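Local coordinates for protein nucleocapsid (Crimean-congo hemorrhagic fever virus, PDB 4AKL) that binds single- and double-stranded RNA, probably packages the viral genome, and probably also cuts double-stranded DNA without sequence specificity, at residues L153-V158 / S478-I482; V198-R202 / G234-L238; S165-M169 / I430-E435; A129-R134 / D305-Y311. Numbering follows the deposited sequence.

Interaction 1 of 4, residues L153-V158 / S478-I482; sequences LAEYKV and SANII
Segments 153-158 and the C-terminal 478-482 run side by side in the same direction as a two-stranded parallel beta-ladder, a rare piece of sheet in this largely helical nucleocapsid fold. The backbone is extended from Glu155 and from Ala479 onward, after turn-like Ala154 (phi/psi -72/-40) and Ser478 (-89/-6). The strands proper are 155-156 and 480-481. Glu155 pairs with Asn480 (CA to CA 4.6 Å) and Tyr156 with Ile481 (CA to CA 4.8 Å). Asn480 N donates to Ala154 O and Tyr156 N to Asn480 O, both at 2.8 Å; Ile482 N then donates to Tyr156 O at 3.0 Å. The Ala479, Glu155 and Ile481 CA atoms add CA-H...O contacts of 3.3 to 3.4 Å to Ala154 O, Asn480 O and Tyr156 O respectively. Glu155 and Asn480 point to one, exposed face. Tyr156 (chi1 t) and Ile481 (m, m) point to the other, buried face, with Tyr156 CB 3.8 Å from Ile481 CD1 and Val158 CG2 3.8 Å from Ile481 CG2. This face lies on helices 163-181, 425-440 and 450-460; the Tyr156 hydroxyl is hydrogen-bonded to Ser458, and Ile481 rests on Val166 and Leu170. The chain end continues the hydrogen-bonding pattern: Val158 N donates to the terminal carboxylate atom Ile482 OXT at 2.8 Å, with an N-H...O angle of 169°.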
loop_
_atom_site.group_PDB
_atom_site.type_symbol
_atom_site.label_atom_id
_atom_site.label_comp_id
_atom_site.label_asym_id
_atom_site.label_seq_id
_atom_site.Cartn_x
_atom_site.Cartn_y
_atom_site.Cartn_z
ATOM N N LEU A 153 4.672 13.327 7.747
ATOM C CA LEU A 153 5.597 14.129 8.598
ATOM C C LEU A 153 6.100 15.355 7.819
ATOM O O LEU A 153 6.547 15.230 6.686
ATOM C CB LEU A 153 6.784 13.284 9.068
ATOM C CG LEU A 153 6.516 12.004 9.898
ATOM C CD1 LEU A 153 7.776 11.143 10.083
ATOM C CD2 LEU A 153 5.930 12.369 11.252
ATOM N N ALA A 154 5.988 16.538 8.429
ATOM C CA ALA A 154 6.506 17.792 7.848
ATOM C C ALA A 154 8.023 17.805 7.898
ATOM O O ALA A 154 8.684 18.251 6.969
ATOM C CB ALA A 154 5.972 19.002 8.607
ATOM N N GLU A 155 8.555 17.317 9.009
ATOM C CA GLU A 155 9.964 17.319 9.280
ATOM C C GLU A 155 10.408 15.873 9.441
ATOM O O GLU A 155 9.643 15.044 9.929
ATOM C CB GLU A 155 10.242 18.094 10.586
ATOM C CG GLU A 155 9.307 19.331 10.877
ATOM C CD GLU A 155 9.851 20.746 10.466
ATOM O OE1 GLU A 155 11.047 21.052 10.693
ATOM O OE2 GLU A 155 9.049 21.558 9.932
ATOM N N TYR A 156 11.638 15.563 9.032
ATOM C CA TYR A 156 12.227 14.245 9.300
ATOM C C TYR A 156 13.610 14.477 9.819
ATOM O O TYR A 156 14.474 14.966 9.088
ATOM C CB TYR A 156 12.269 13.408 8.045
ATOM C CG TYR A 156 12.521 11.927 8.212
ATOM C CD1 TYR A 156 11.658 11.129 8.934
ATOM C CD2 TYR A 156 13.596 11.302 7.572
ATOM C CE1 TYR A 156 11.865 9.743 9.055
ATOM C CE2 TYR A 156 13.809 9.918 7.687
ATOM C CZ TYR A 156 12.944 9.149 8.429
ATOM O OH TYR A 156 13.164 7.786 8.539
ATOM N N LYS A 157 13.801 14.119 11.085
ATOM C CA LYS A 157 15.070 14.314 11.774
ATOM C C LYS A 157 15.954 13.100 11.585
ATOM O O LYS A 157 15.572 12.002 11.958
ATOM C CB LYS A 157 14.852 14.533 13.267
ATOM C CG LYS A 157 16.136 14.722 14.052
ATOM C CD LYS A 157 16.746 16.067 13.793
ATOM C CE LYS A 157 18.234 16.048 14.069
ATOM N NZ LYS A 157 18.604 15.190 15.227
ATOM N N VAL A 158 17.138 13.309 11.006
ATOM C CA VAL A 158 18.143 12.266 10.823
ATOM C C VAL A 158 19.466 12.829 11.300
ATOM O O VAL A 158 19.585 14.021 11.384
ATOM C CB VAL A 158 18.279 11.839 9.331
ATOM C CG1 VAL A 158 16.940 11.280 8.786
ATOM C CG2 VAL A 158 18.771 12.981 8.471
ATOM N N SER A 478 7.748 16.108 0.356
ATOM C CA SER A 478 7.902 17.508 0.708
ATOM C C SER A 478 8.586 17.687 2.056
ATOM O O SER A 478 8.874 18.793 2.439
ATOM C CB SER A 478 6.525 18.201 0.761
ATOM O OG SER A 478 5.924 18.212 -0.521
ATOM N N ALA A 479 8.842 16.596 2.774
ATOM C CA ALA A 479 9.422 16.690 4.105
ATOM C C ALA A 479 10.723 17.481 4.143
ATOM O O ALA A 479 11.555 17.378 3.242
ATOM C CB ALA A 479 9.660 15.325 4.676
ATOM N N ASN A 480 10.857 18.279 5.201
ATOM C CA ASN A 480 12.099 18.954 5.524
ATOM C C ASN A 480 13.023 18.009 6.300
ATOM O O ASN A 480 12.756 17.644 7.445
ATOM C CB ASN A 480 11.846 20.254 6.332
ATOM C CG ASN A 480 11.156 21.336 5.504
ATOM O OD1 ASN A 480 11.266 21.360 4.272
ATOM N ND2 ASN A 480 10.445 22.234 6.178
ATOM N N ILE A 481 14.114 17.621 5.668
ATOM C CA ILE A 481 15.091 16.759 6.302
ATOM C C ILE A 481 16.025 17.666 7.122
ATOM O O ILE A 481 16.625 18.594 6.565
ATOM C CB ILE A 481 15.912 15.965 5.283
ATOM C CG1 ILE A 481 15.019 15.299 4.242
ATOM C CG2 ILE A 481 16.747 14.939 5.990
ATOM C CD1 ILE A 481 13.960 14.431 4.816
ATOM N N ILE A 482 16.130 17.398 8.429
ATOM C CA ILE A 482 17.022 18.152 9.324
ATOM C C ILE A 482 17.756 17.250 10.330
ATOM O O ILE A 482 18.577 17.707 11.118
ATOM C CB ILE A 482 16.270 19.294 10.053
ATOM C CG1 ILE A 482 15.020 18.803 10.774
ATOM C CG2 ILE A 482 15.887 20.383 9.048
ATOM C CD1 ILE A 482 14.506 19.816 11.809
ATOM O OXT ILE A 482 17.577 16.031 10.380
#

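Interaction 2 of 4, residues V198-R202 / G234-L238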
loop_
_atom_site.group_PDB
_atom_site.type_symbol
_atom_site.label_atom_id
_atom_site.label_comp_id
_atom_site.label_asym_id
_atom_site.label_seq_id
_atom_site.Cartn_x
_atom_site.Cartn_y
_atom_site.Cartn_z
ATOM N N VAL A 198 -17.287 27.430 -9.873
ATOM C CA VAL A 198 -17.125 26.623 -8.673
ATOM C C VAL A 198 -18.117 27.101 -7.585
ATOM O O VAL A 198 -18.773 26.303 -6.933
ATOM C CB VAL A 198 -15.664 26.703 -8.147
ATOM C CG1 VAL A 198 -15.508 25.954 -6.835
ATOM C CG2 VAL A 198 -14.686 26.174 -9.192
ATOM N N GLU A 199 -18.226 28.411 -7.418
ATOM C CA GLU A 199 -19.091 28.989 -6.391
ATOM C C GLU A 199 -20.595 28.768 -6.719
ATOM O O GLU A 199 -21.423 28.647 -5.805
ATOM C CB GLU A 199 -18.699 30.473 -6.184
ATOM C CG GLU A 199 -19.468 31.270 -5.128
ATOM C CD GLU A 199 -19.457 30.658 -3.736
ATOM O OE1 GLU A 199 -18.357 30.332 -3.205
ATOM O OE2 GLU A 199 -20.562 30.512 -3.163
ATOM N N TRP A 200 -20.935 28.694 -8.011
ATOM C CA TRP A 200 -22.302 28.366 -8.442
ATOM C C TRP A 200 -22.648 26.941 -8.056
ATOM O O TRP A 200 -23.775 26.663 -7.610
ATOM C CB TRP A 200 -22.452 28.510 -9.967
ATOM C CG TRP A 200 -23.847 28.242 -10.519
ATOM C CD1 TRP A 200 -24.808 29.173 -10.801
ATOM C CD2 TRP A 200 -24.424 26.959 -10.865
ATOM N NE1 TRP A 200 -25.931 28.557 -11.288
ATOM C CE2 TRP A 200 -25.729 27.204 -11.335
ATOM C CE3 TRP A 200 -23.963 25.640 -10.815
ATOM C CZ2 TRP A 200 -26.587 26.181 -11.761
ATOM C CZ3 TRP A 200 -24.834 24.605 -11.240
ATOM C CH2 TRP A 200 -26.130 24.900 -11.699
ATOM N N CYS A 201 -21.677 26.037 -8.243
ATOM C CA CYS A 201 -21.851 24.638 -7.887
ATOM C C CYS A 201 -22.060 24.473 -6.387
ATOM O O CYS A 201 -22.943 23.712 -5.968
ATOM C CB CYS A 201 -20.652 23.791 -8.357
ATOM S SG CYS A 201 -20.558 23.590 -10.147
ATOM N N ARG A 202 -21.259 25.190 -5.588
ATOM C CA ARG A 202 -21.365 25.129 -4.127
ATOM C C ARG A 202 -22.777 25.510 -3.678
ATOM O O ARG A 202 -23.337 24.874 -2.813
ATOM C CB ARG A 202 -20.299 26.012 -3.443
ATOM C CG ARG A 202 -20.252 25.895 -1.871
ATOM C CD ARG A 202 -19.010 26.584 -1.207
ATOM N NE ARG A 202 -18.301 27.439 -2.170
ATOM C CZ ARG A 202 -17.053 27.266 -2.630
ATOM N NH1 ARG A 202 -16.253 26.266 -2.202
ATOM N NH2 ARG A 202 -16.581 28.141 -3.526
ATOM N N GLY A 234 -16.566 21.977 -13.008
ATOM C CA GLY A 234 -16.923 22.789 -11.851
ATOM C C GLY A 234 -17.069 21.963 -10.591
ATOM O O GLY A 234 -16.394 22.223 -9.591
ATOM N N LEU A 235 -17.941 20.966 -10.641
ATOM C CA LEU A 235 -18.127 20.042 -9.505
ATOM C C LEU A 235 -16.857 19.283 -9.133
ATOM O O LEU A 235 -16.567 19.106 -7.945
ATOM C CB LEU A 235 -19.250 19.032 -9.786
ATOM C CG LEU A 235 -20.633 19.556 -9.426
ATOM C CD1 LEU A 235 -21.757 18.748 -10.140
ATOM C CD2 LEU A 235 -20.794 19.540 -7.912
ATOM N N ALA A 236 -16.120 18.824 -10.143
ATOM C CA ALA A 236 -14.838 18.133 -9.905
ATOM C C ALA A 236 -13.879 19.069 -9.154
ATOM O O ALA A 236 -13.260 18.675 -8.149
ATOM C CB ALA A 236 -14.217 17.650 -11.226
ATOM N N LYS A 237 -13.773 20.306 -9.641
ATOM C CA LYS A 237 -12.945 21.344 -8.994
ATOM C C LYS A 237 -13.443 21.630 -7.567
ATOM O O LYS A 237 -12.630 21.814 -6.650
ATOM C CB LYS A 237 -12.908 22.629 -9.840
ATOM C CG LYS A 237 -11.913 23.727 -9.388
ATOM C CD LYS A 237 -10.439 23.337 -9.543
ATOM C CE LYS A 237 -9.540 24.587 -9.670
ATOM N NZ LYS A 237 -9.911 25.641 -8.685
ATOM N N LEU A 238 -14.763 21.640 -7.381
ATOM C CA LEU A 238 -15.366 21.832 -6.054
ATOM C C LEU A 238 -14.993 20.681 -5.113
ATOM O O LEU A 238 -14.644 20.923 -3.951
ATOM C CB LEU A 238 -16.897 21.960 -6.158
ATOM C CG LEU A 238 -17.700 22.647 -5.033
ATOM C CD1 LEU A 238 -17.443 22.060 -3.672
ATOM C CD2 LEU A 238 -17.423 24.171 -4.992
#
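This is a buried, apolar helix-helix contact, made far from the centre of the chain, between helix 195-204 and helix 230-242. The two short segments cross almost at right angles, at -81°, with their axes 8.6 Å apart at closest approach. Gly234 permits this close passage: its CA lies 5.0 Å from that of Val198, and a CB on it would come tightly against Cys201 SG. That sulfur instead reaches the backbone, 3.7 Å from Leu235 N, and lies 4.1 Å from Leu235 CG. One turn further on, Leu238 (chi1 t, chi2 m) pushes its CD2 methyl to 3.2 Å from both Val198 O and Val198 CG1, a very tight fit. The same CD2 sits over one face of the Arg202 guanidinium, 3.7 Å from Arg202 NH1. At the margin, Val198 CG2 meets the aliphatic part of Lys237, 3.7 Å from its CG. No hydrogen bond joins the segments; Arg202 directs its polar end within its own helix, its NH2 forming a salt bridge with Glu199 OE1 at 2.8 Å. Beyond the crossing, Leu235 and Leu238 of helix 230-242 pack on Val246 of helix 245-263, while Trp200 of helix 195-204 meets Phe204 and, edge-to-face, Trp217.

Interaction 3 of 4, residues S165-M169 / I430-E435; sequences SVKEM and IVKLFE
A methionine laid over a phenylalanine ring is the most distinctive feature here: Met169 CG stands 3.6 Å from the centroid of the Phe434 ring, only 9° off its normal, as a CH-pi contact, and Met169 SD lies obliquely 4.4 Å from that centroid, a Met-aromatic contact. Both segments are helical, 165-169 within helix 163-181 and 430-435 within helix 425-440. Their axes cross at 67° with a closest approach of 10.2 Å, and the nearest CA pairs are Ser165 with Val431 (6.6 Å) and Met169 with Phe434 (8.0 Å). Phe434 chi1 t brings its ring against Met169 CG, and the m, t, p rotamer of Met169 carries its CE to 3.7 Å from Ile430 CG2. Val431 (t) fills the space nearer Ser165, its CG2 3.5 Å from Val166 CG2 and its CG1 3.6 Å from Ser165 CB. The Phe434 ring edge faces Glu168 OE2, 3.6 Å from CE2. Met169 and Phe434 both continue onto Ser451 of helix 450-460. Beside Val431, Ser165 OG (chi1 m) donates to Glu435 OE2 at 2.6 Å. Buried apolar and sulfur-aromatic packing is thus flanked by polar groups: the short Ser165-Glu435 hydrogen bond, and the Glu168 carboxylate with its salt-bridge partner Lys438.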
loop_
_atom_site.group_PDB
_atom_site.type_symbol
_atom_site.label_atom_id
_atom_site.label_comp_id
_atom_site.label_asym_id
_atom_site.label_seq_id
_atom_site.Cartn_x
_atom_site.Cartn_y
_atom_site.Cartn_z
ATOM N N SER A 165 22.621 12.358 1.823
ATOM C CA SER A 165 22.160 11.072 1.234
ATOM C C SER A 165 20.640 10.965 1.198
ATOM O O SER A 165 20.077 10.556 0.206
ATOM C CB SER A 165 22.706 9.866 2.018
ATOM O OG SER A 165 24.051 9.601 1.676
ATOM N N VAL A 166 19.984 11.349 2.274
ATOM C CA VAL A 166 18.516 11.361 2.283
ATOM C C VAL A 166 17.979 12.344 1.251
ATOM O O VAL A 166 17.063 12.024 0.530
ATOM C CB VAL A 166 17.977 11.678 3.700
ATOM C CG1 VAL A 166 16.465 11.958 3.684
ATOM C CG2 VAL A 166 18.347 10.534 4.651
ATOM N N LYS A 167 18.570 13.535 1.198
ATOM C CA LYS A 167 18.190 14.565 0.204
ATOM C C LYS A 167 18.409 14.105 -1.248
ATOM O O LYS A 167 17.621 14.453 -2.145
ATOM C CB LYS A 167 18.872 15.898 0.498
ATOM C CG LYS A 167 18.196 16.675 1.668
ATOM C CD LYS A 167 18.824 18.026 1.931
ATOM C CE LYS A 167 17.969 18.888 2.937
ATOM N NZ LYS A 167 18.612 20.193 3.273
ATOM N N GLU A 168 19.452 13.302 -1.483
ATOM C CA GLU A 168 19.679 12.709 -2.824
ATOM C C GLU A 168 18.582 11.699 -3.183
ATOM O O GLU A 168 18.092 11.705 -4.322
ATOM C CB GLU A 168 21.062 12.054 -2.922
ATOM C CG GLU A 168 21.309 11.299 -4.222
ATOM C CD GLU A 168 22.590 10.520 -4.213
ATOM O OE1 GLU A 168 23.545 10.848 -3.448
ATOM O OE2 GLU A 168 22.645 9.560 -4.995
ATOM N N MET A 169 18.204 10.840 -2.215
ATOM C CA MET A 169 17.086 9.903 -2.369
ATOM C C MET A 169 15.815 10.615 -2.773
ATOM O O MET A 169 15.189 10.218 -3.732
ATOM C CB MET A 169 16.840 9.071 -1.102
ATOM C CG MET A 169 17.942 8.046 -0.871
ATOM S SD MET A 169 17.738 7.096 0.615
ATOM C CE MET A 169 16.525 5.905 0.040
ATOM N N ILE A 430 18.141 2.494 5.914
ATOM C CA ILE A 430 17.573 2.756 4.587
ATOM C C ILE A 430 18.617 3.355 3.649
ATOM O O ILE A 430 18.770 2.920 2.537
ATOM C CB ILE A 430 16.360 3.716 4.674
ATOM C CG1 ILE A 430 15.135 2.992 5.266
ATOM C CG2 ILE A 430 15.974 4.266 3.300
ATOM C CD1 ILE A 430 13.895 3.864 5.593
ATOM N N VAL A 431 19.326 4.367 4.141
ATOM C CA VAL A 431 20.367 5.098 3.403
ATOM C C VAL A 431 21.544 4.190 3.019
ATOM O O VAL A 431 22.058 4.243 1.871
ATOM C CB VAL A 431 20.882 6.323 4.262
ATOM C CG1 VAL A 431 22.206 6.791 3.816
ATOM C CG2 VAL A 431 19.865 7.433 4.233
ATOM N N LYS A 432 21.972 3.369 3.971
ATOM C CA LYS A 432 23.080 2.495 3.734
ATOM C C LYS A 432 22.671 1.486 2.663
ATOM O O LYS A 432 23.503 1.162 1.814
ATOM C CB LYS A 432 23.604 1.816 5.002
ATOM C CG LYS A 432 25.145 1.616 4.979
ATOM C CD LYS A 432 25.851 3.011 5.117
ATOM C CE LYS A 432 27.174 3.000 5.774
ATOM N NZ LYS A 432 28.337 2.729 4.899
ATOM N N LEU A 433 21.408 1.033 2.648
ATOM C CA LEU A 433 20.961 0.127 1.569
ATOM C C LEU A 433 20.922 0.807 0.198
ATOM O O LEU A 433 21.258 0.178 -0.824
ATOM C CB LEU A 433 19.617 -0.489 1.825
ATOM C CG LEU A 433 19.638 -1.489 2.958
ATOM C CD1 LEU A 433 18.237 -1.641 3.523
ATOM C CD2 LEU A 433 20.215 -2.851 2.515
ATOM N N PHE A 434 20.503 2.059 0.179
ATOM C CA PHE A 434 20.507 2.842 -1.021
ATOM C C PHE A 434 21.953 2.987 -1.557
ATOM O O PHE A 434 22.175 2.747 -2.703
ATOM C CB PHE A 434 19.887 4.230 -0.764
ATOM C CG PHE A 434 19.917 5.149 -1.970
ATOM C CD1 PHE A 434 18.979 5.014 -2.993
ATOM C CD2 PHE A 434 20.850 6.149 -2.076
ATOM C CE1 PHE A 434 19.006 5.880 -4.084
ATOM C CE2 PHE A 434 20.866 7.020 -3.187
ATOM C CZ PHE A 434 19.956 6.869 -4.170
ATOM N N GLU A 435 22.897 3.353 -0.700
ATOM C CA GLU A 435 24.269 3.577 -1.102
ATOM C C GLU A 435 24.827 2.286 -1.660
ATOM O O GLU A 435 25.483 2.274 -2.699
ATOM C CB GLU A 435 25.101 4.152 0.052
ATOM C CG GLU A 435 24.659 5.629 0.418
ATOM C CD GLU A 435 25.229 6.160 1.747
ATOM O OE1 GLU A 435 25.493 5.360 2.688
ATOM O OE2 GLU A 435 25.417 7.394 1.856
#

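Interaction 4 of 4, residues A129-R134 / D305-Y311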
loop_
_atom_site.group_PDB
_atom_site.type_symbol
_atom_site.label_atom_id
_atom_site.label_comp_id
_atom_site.label_asym_id
_atom_site.label_seq_id
_atom_site.Cartn_x
_atom_site.Cartn_y
_atom_site.Cartn_z
ATOM N N ALA A 129 -11.378 -2.534 -0.070
ATOM C CA ALA A 129 -11.417 -3.918 0.352
ATOM C C ALA A 129 -10.430 -4.210 1.510
ATOM O O ALA A 129 -10.746 -4.966 2.405
ATOM C CB ALA A 129 -11.191 -4.865 -0.821
ATOM N N ALA A 130 -9.266 -3.599 1.460
ATOM C CA ALA A 130 -8.232 -3.775 2.485
ATOM C C ALA A 130 -8.676 -3.218 3.829
ATOM O O ALA A 130 -8.436 -3.812 4.856
ATOM C CB ALA A 130 -6.922 -3.126 2.052
ATOM N N LEU A 131 -9.308 -2.080 3.810
ATOM C CA LEU A 131 -9.826 -1.516 5.046
ATOM C C LEU A 131 -10.986 -2.384 5.592
ATOM O O LEU A 131 -11.042 -2.668 6.793
ATOM C CB LEU A 131 -10.238 -0.084 4.849
ATOM C CG LEU A 131 -9.105 0.896 4.520
ATOM C CD1 LEU A 131 -9.709 2.275 3.936
ATOM C CD2 LEU A 131 -8.129 1.172 5.720
ATOM N N LYS A 132 -11.872 -2.826 4.711
ATOM C CA LYS A 132 -12.952 -3.716 5.115
ATOM C C LYS A 132 -12.447 -5.019 5.760
ATOM O O LYS A 132 -12.942 -5.414 6.824
ATOM C CB LYS A 132 -13.855 -4.044 3.930
ATOM C CG LYS A 132 -15.136 -4.874 4.307
ATOM C CD LYS A 132 -16.163 -4.871 3.159
ATOM C CE LYS A 132 -17.228 -6.006 3.316
ATOM N NZ LYS A 132 -17.767 -6.029 4.668
ATOM N N TRP A 133 -11.474 -5.668 5.108
ATOM C CA TRP A 133 -10.878 -6.866 5.600
ATOM C C TRP A 133 -10.361 -6.628 7.010
ATOM O O TRP A 133 -10.669 -7.422 7.899
ATOM C CB TRP A 133 -9.751 -7.278 4.667
ATOM C CG TRP A 133 -8.969 -8.476 5.014
ATOM C CD1 TRP A 133 -9.190 -9.771 4.602
ATOM C CD2 TRP A 133 -7.807 -8.507 5.813
ATOM N NE1 TRP A 133 -8.229 -10.616 5.109
ATOM C CE2 TRP A 133 -7.358 -9.867 5.861
ATOM C CE3 TRP A 133 -7.086 -7.536 6.496
ATOM C CZ2 TRP A 133 -6.199 -10.258 6.571
ATOM C CZ3 TRP A 133 -5.922 -7.928 7.216
ATOM C CH2 TRP A 133 -5.510 -9.288 7.235
ATOM N N ARG A 134 -9.587 -5.550 7.207
ATOM C CA ARG A 134 -9.057 -5.208 8.515
ATOM C C ARG A 134 -10.174 -5.032 9.593
ATOM O O ARG A 134 -10.084 -5.597 10.663
ATOM C CB ARG A 134 -8.212 -3.945 8.445
ATOM C CG ARG A 134 -6.918 -4.145 7.742
ATOM C CD ARG A 134 -6.251 -2.885 7.406
ATOM N NE ARG A 134 -4.840 -3.149 6.959
ATOM C CZ ARG A 134 -3.733 -2.983 7.686
ATOM N NH1 ARG A 134 -3.771 -2.533 8.946
ATOM N NH2 ARG A 134 -2.547 -3.235 7.134
ATOM N N ASP A 305 -1.120 -2.686 0.540
ATOM C CA ASP A 305 -1.396 -3.024 1.878
ATOM C C ASP A 305 -0.771 -4.391 2.098
ATOM O O ASP A 305 -1.277 -5.424 1.604
ATOM C CB ASP A 305 -2.902 -3.062 2.141
ATOM C CG ASP A 305 -3.220 -3.349 3.609
ATOM O OD1 ASP A 305 -2.390 -4.003 4.259
ATOM O OD2 ASP A 305 -4.302 -2.905 4.107
ATOM N N THR A 306 0.317 -4.397 2.845
ATOM C CA THR A 306 1.189 -5.542 2.959
ATOM C C THR A 306 0.488 -6.756 3.518
ATOM O O THR A 306 0.594 -7.838 2.972
ATOM C CB THR A 306 2.458 -5.179 3.788
ATOM O OG1 THR A 306 3.189 -4.191 3.071
ATOM C CG2 THR A 306 3.409 -6.392 4.061
ATOM N N VAL A 307 -0.247 -6.585 4.588
ATOM C CA VAL A 307 -0.877 -7.710 5.167
ATOM C C VAL A 307 -2.081 -8.189 4.320
ATOM O O VAL A 307 -2.265 -9.392 4.139
ATOM C CB VAL A 307 -1.216 -7.468 6.666
ATOM C CG1 VAL A 307 -2.352 -6.490 6.830
ATOM C CG2 VAL A 307 -1.551 -8.833 7.336
ATOM N N PHE A 308 -2.856 -7.250 3.779
ATOM C CA PHE A 308 -4.013 -7.609 2.964
ATOM C C PHE A 308 -3.614 -8.382 1.728
ATOM O O PHE A 308 -4.178 -9.463 1.426
ATOM C CB PHE A 308 -4.829 -6.366 2.584
ATOM C CG PHE A 308 -6.038 -6.665 1.753
ATOM C CD1 PHE A 308 -7.093 -7.419 2.271
ATOM C CD2 PHE A 308 -6.122 -6.244 0.452
ATOM C CE1 PHE A 308 -8.184 -7.704 1.533
ATOM C CE2 PHE A 308 -7.188 -6.517 -0.304
ATOM C CZ PHE A 308 -8.254 -7.249 0.215
ATOM N N SER A 309 -2.656 -7.806 0.987
ATOM C CA SER A 309 -2.176 -8.417 -0.218
ATOM C C SER A 309 -1.554 -9.751 0.143
ATOM O O SER A 309 -1.763 -10.712 -0.543
ATOM C CB SER A 309 -1.187 -7.493 -0.969
ATOM O OG SER A 309 -1.828 -6.512 -1.779
ATOM N N SER A 310 -0.826 -9.838 1.245
ATOM C CA SER A 310 -0.260 -11.122 1.588
ATOM C C SER A 310 -1.307 -12.240 1.818
ATOM O O SER A 310 -1.074 -13.394 1.412
ATOM C CB SER A 310 0.744 -10.999 2.753
ATOM O OG SER A 310 1.937 -10.278 2.286
ATOM N N TYR A 311 -2.439 -11.889 2.444
ATOM C CA TYR A 311 -3.508 -12.843 2.698
ATOM C C TYR A 311 -4.257 -13.183 1.385
ATOM O O TYR A 311 -4.689 -14.346 1.178
ATOM C CB TYR A 311 -4.464 -12.333 3.796
ATOM C CG TYR A 311 -4.103 -12.896 5.149
ATOM C CD1 TYR A 311 -4.513 -14.148 5.512
ATOM C CD2 TYR A 311 -3.314 -12.189 6.043
ATOM C CE1 TYR A 311 -4.175 -14.694 6.755
ATOM C CE2 TYR A 311 -2.966 -12.718 7.272
ATOM C CZ TYR A 311 -3.395 -13.969 7.621
ATOM O OH TYR A 311 -3.020 -14.480 8.811
#
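Arg134 and Asp305 form a buried two-pronged salt bridge between helix 120-136 and the start of helix 306-316. Arg134 NE donates to Asp305 OD2 at 2.9 Å and Arg134 NH2 to Asp305 OD1 at 3.0 Å. Both side chains have further partners: Arg134 NH1 donates to the carbonyl of Phe466, and Asp305 OD2 also accepts from Asn468 ND2. Asp305 is at the same time the N-cap of its helix, OD1 accepting a weak 3.3 Å bond from Phe308 N, while its own backbone N is hydrogen-bonded to the Tyr126 hydroxyl. Ser310 OG donates to Thr306 O at 2.9 Å, within the helix; Thr306 OG1 bonds to Glu387, and Ser309 OG to Tyr126 OH and Pro377 O. The indole NH of Trp133 bonds to the carbonyl of Gly92, and the Tyr311 hydroxyl to that of Ala83. Around these bonds the contact is mainly apolar. The segments cross at 88°, axes 9.7 Å apart, and Phe308 lies across Ala130, whose CA is 3.7 Å from the ring centroid in a CH-pi contact. The edge of Phe308 meets the face of the Trp133 five-membered ring, centroids 5.1 Å apart. Trp133 CZ2 reaches within 3.5 Å of Tyr311 CD2, and Trp133 CZ3 within 3.9 Å of Val307 CG1. Together these make a near-perpendicular helix crossing typical of a predominantly helical core, built on an aromatic cluster with a buried ion pair whose aspartate is also the N-cap of helix 306-316.

Along the chain the first segments come in the order of interactions 4, 1, 3 and 2, and the second segments in the order 2, 4, 3 and 1. Interactions 1 and 3 are neighbours, centres 14 Å apart: strand 155-156 leads into helix 163-181, and Ile481 CG1 of the C-terminal strand touches Val166 CG1 at 3.7 Å. Interaction 4 lies nearest the centre of the chain, its centre 29 Å from those of interactions 1 and 3, and its segments alternate with theirs, so sequence-distant parts are interlaced in one helical body. Interaction 2 is apart, with its centre 34 to 43 Å from the others; it joins closer segments in an outlying helical region.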